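Long-range contact in aminoacyl-tRNA synthetase-interacting multifunctional protein p43 (Plasmodium vivax, PDB 6IPA), which probably binds tRNA through its C-terminal EMAP II-like domain: residues K96-L101 with I127-P132. Numbering follows the deposited sequence.
Sequences KYVLVL and IELLAP
P132 carries much of the apolar contact, its ring lying between Y97 and L99 of strand 97-101. CG of the proline is 3.7 Å from Y97 CB, whereas the tyrosine ring turns off from the proline to meet the ring of Y52. The nearest approach of all is polar on one side, P132 CD lying 3.3 Å from the carbonyl oxygen Y97 O. On the other flank, L99 and P132 pass alongside each other with opposite headings, L99 CD2 at 4.0 Å from P132 CD. L99 reaches L130 with its second methyl, CD1 lying 4.4 Å from L130 CB, and both leucines also touch W187 of strand 185-189. A separate patch forms where V98 CG1, the methyl anti to the carbonyl carbon (chi1 -65°), meets L129 CD1 at 3.9 Å.

No direct hydrogen bond joins the two segments, whose touching parts run 86° apart. Instead, one water donates to both Y97 O, at 2.9 Å, and L130 O, at 3.0 Å. Strand 97-101 spends backbone bonds on other neighbours: V98 pairs with G51 and V100 with I49 of strand 48-58, and L99 with L119.

The contact thus packs the end of strand 126-129 and the residues after it against strand 97-101 of the putative tRNA-binding, OB-clan domain. Since two carbonyl oxygens cannot bond to each other, the polar link between the segments depends on the donating water, and aliphatic packing does the rest.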
loop_
_atom_site.group_PDB
_atom_site.type_symbol
_atom_site.label_atom_id
_atom_site.label_comp_id
_atom_site.label_asym_id
_atom_site.label_seq_id
_atom_site.Cartn_x
_atom_site.Cartn_y
_atom_site.Cartn_z
ATOM N N LYS A 96 2.636 12.297 -3.664
ATOM C CA LYS A 96 2.204 11.811 -2.347
ATOM C C LYS A 96 3.188 10.770 -1.804
ATOM O O LYS A 96 3.929 10.106 -2.558
ATOM C CB LYS A 96 0.812 11.178 -2.414
ATOM C CG LYS A 96 -0.293 12.115 -2.842
ATOM C CD LYS A 96 -0.504 13.258 -1.877
ATOM C CE LYS A 96 -1.481 14.257 -2.493
ATOM N NZ LYS A 96 -2.787 13.618 -2.891
ATOM N N TYR A 97 3.162 10.667 -0.480
ATOM C CA TYR A 97 3.832 9.625 0.296
ATOM C C TYR A 97 2.781 8.545 0.486
ATOM O O TYR A 97 1.724 8.803 1.065
ATOM C CB TYR A 97 4.357 10.185 1.660
ATOM C CG TYR A 97 5.660 10.953 1.521
ATOM C CD1 TYR A 97 6.883 10.308 1.582
ATOM C CD2 TYR A 97 5.664 12.320 1.293
ATOM C CE1 TYR A 97 8.078 11.006 1.435
ATOM C CE2 TYR A 97 6.836 13.028 1.129
ATOM C CZ TYR A 97 8.043 12.365 1.198
ATOM O OH TYR A 97 9.210 13.079 1.061
ATOM N N VAL A 98 3.051 7.337 -0.009
ATOM C CA VAL A 98 2.022 6.298 0.032
ATOM C C VAL A 98 2.576 5.110 0.781
ATOM O O VAL A 98 3.779 5.103 1.127
ATOM C CB VAL A 98 1.540 5.917 -1.366
ATOM C CG1 VAL A 98 0.858 7.105 -1.995
ATOM C CG2 VAL A 98 2.695 5.466 -2.242
ATOM N N LEU A 99 1.679 4.152 1.071
ATOM C CA LEU A 99 2.043 2.883 1.717
ATOM C C LEU A 99 2.074 1.762 0.725
ATOM O O LEU A 99 1.046 1.362 0.202
ATOM C CB LEU A 99 1.055 2.540 2.812
ATOM C CG LEU A 99 1.053 3.560 3.975
ATOM C CD1 LEU A 99 0.585 2.863 5.262
ATOM C CD2 LEU A 99 2.394 4.249 4.228
ATOM N N VAL A 100 3.269 1.256 0.461
ATOM C CA VAL A 100 3.433 0.166 -0.505
ATOM C C VAL A 100 3.634 -1.164 0.186
ATOM O O VAL A 100 4.558 -1.283 0.992
ATOM C CB VAL A 100 4.664 0.432 -1.421
ATOM C CG1 VAL A 100 4.843 -0.698 -2.419
ATOM C CG2 VAL A 100 4.488 1.756 -2.151
ATOM N N LEU A 101 2.798 -2.152 -0.147
ATOM C CA LEU A 101 3.069 -3.581 0.129
ATOM C C LEU A 101 4.189 -4.056 -0.797
ATOM O O LEU A 101 3.958 -4.548 -1.907
ATOM C CB LEU A 101 1.809 -4.461 -0.043
ATOM C CG LEU A 101 2.006 -5.970 0.164
ATOM C CD1 LEU A 101 2.569 -6.247 1.538
ATOM C CD2 LEU A 101 0.716 -6.790 0.024
ATOM N N ILE A 127 -12.892 5.768 -2.707
ATOM C CA ILE A 127 -11.630 5.116 -2.336
ATOM C C ILE A 127 -10.584 6.196 -2.107
ATOM O O ILE A 127 -10.452 7.081 -2.932
ATOM C CB ILE A 127 -11.191 4.058 -3.383
ATOM C CG1 ILE A 127 -9.933 3.275 -2.933
ATOM C CG2 ILE A 127 -10.980 4.694 -4.752
ATOM C CD1 ILE A 127 -9.444 2.261 -3.954
ATOM N N GLU A 128 -9.883 6.173 -0.978
ATOM C CA GLU A 128 -8.812 7.135 -0.715
ATOM C C GLU A 128 -7.522 6.410 -0.360
ATOM O O GLU A 128 -7.549 5.259 0.092
ATOM C CB GLU A 128 -9.161 8.088 0.432
ATOM C CG GLU A 128 -10.470 8.859 0.299
ATOM C CD GLU A 128 -10.479 9.895 -0.852
ATOM O OE1 GLU A 128 -9.410 10.483 -1.183
ATOM O OE2 GLU A 128 -11.578 10.128 -1.416
ATOM N N LEU A 129 -6.394 7.073 -0.572
ATOM C CA LEU A 129 -5.114 6.515 -0.198
ATOM C C LEU A 129 -4.964 6.516 1.318
ATOM O O LEU A 129 -5.489 7.396 1.996
ATOM C CB LEU A 129 -3.984 7.398 -0.718
ATOM C CG LEU A 129 -3.764 7.617 -2.167
ATOM C CD1 LEU A 129 -2.689 8.667 -2.259
ATOM C CD2 LEU A 129 -3.271 6.374 -2.812
ATOM N N LEU A 130 -4.190 5.568 1.836
ATOM C CA LEU A 130 -3.737 5.615 3.258
ATOM C C LEU A 130 -2.586 6.569 3.243
ATOM O O LEU A 130 -1.860 6.619 2.262
ATOM C CB LEU A 130 -3.309 4.239 3.779
ATOM C CG LEU A 130 -4.362 3.128 3.655
ATOM C CD1 LEU A 130 -3.813 1.811 4.172
ATOM C CD2 LEU A 130 -5.693 3.497 4.352
ATOM N N ALA A 131 -2.474 7.387 4.266
ATOM C CA ALA A 131 -1.473 8.438 4.288
ATOM C C ALA A 131 -0.633 8.391 5.584
ATOM O O ALA A 131 -1.203 8.277 6.698
ATOM C CB ALA A 131 -2.146 9.811 4.146
ATOM N N PRO A 132 0.707 8.481 5.440
ATOM C CA PRO A 132 1.600 8.668 6.586
ATOM C C PRO A 132 1.636 10.088 6.925
ATOM O O PRO A 132 1.637 10.865 6.035
ATOM C CB PRO A 132 2.988 8.303 6.039
ATOM C CG PRO A 132 2.871 8.487 4.566
ATOM C CD PRO A 132 1.456 8.089 4.236
HETATM O O HOH W 1 -1.089 8.842 0.482
#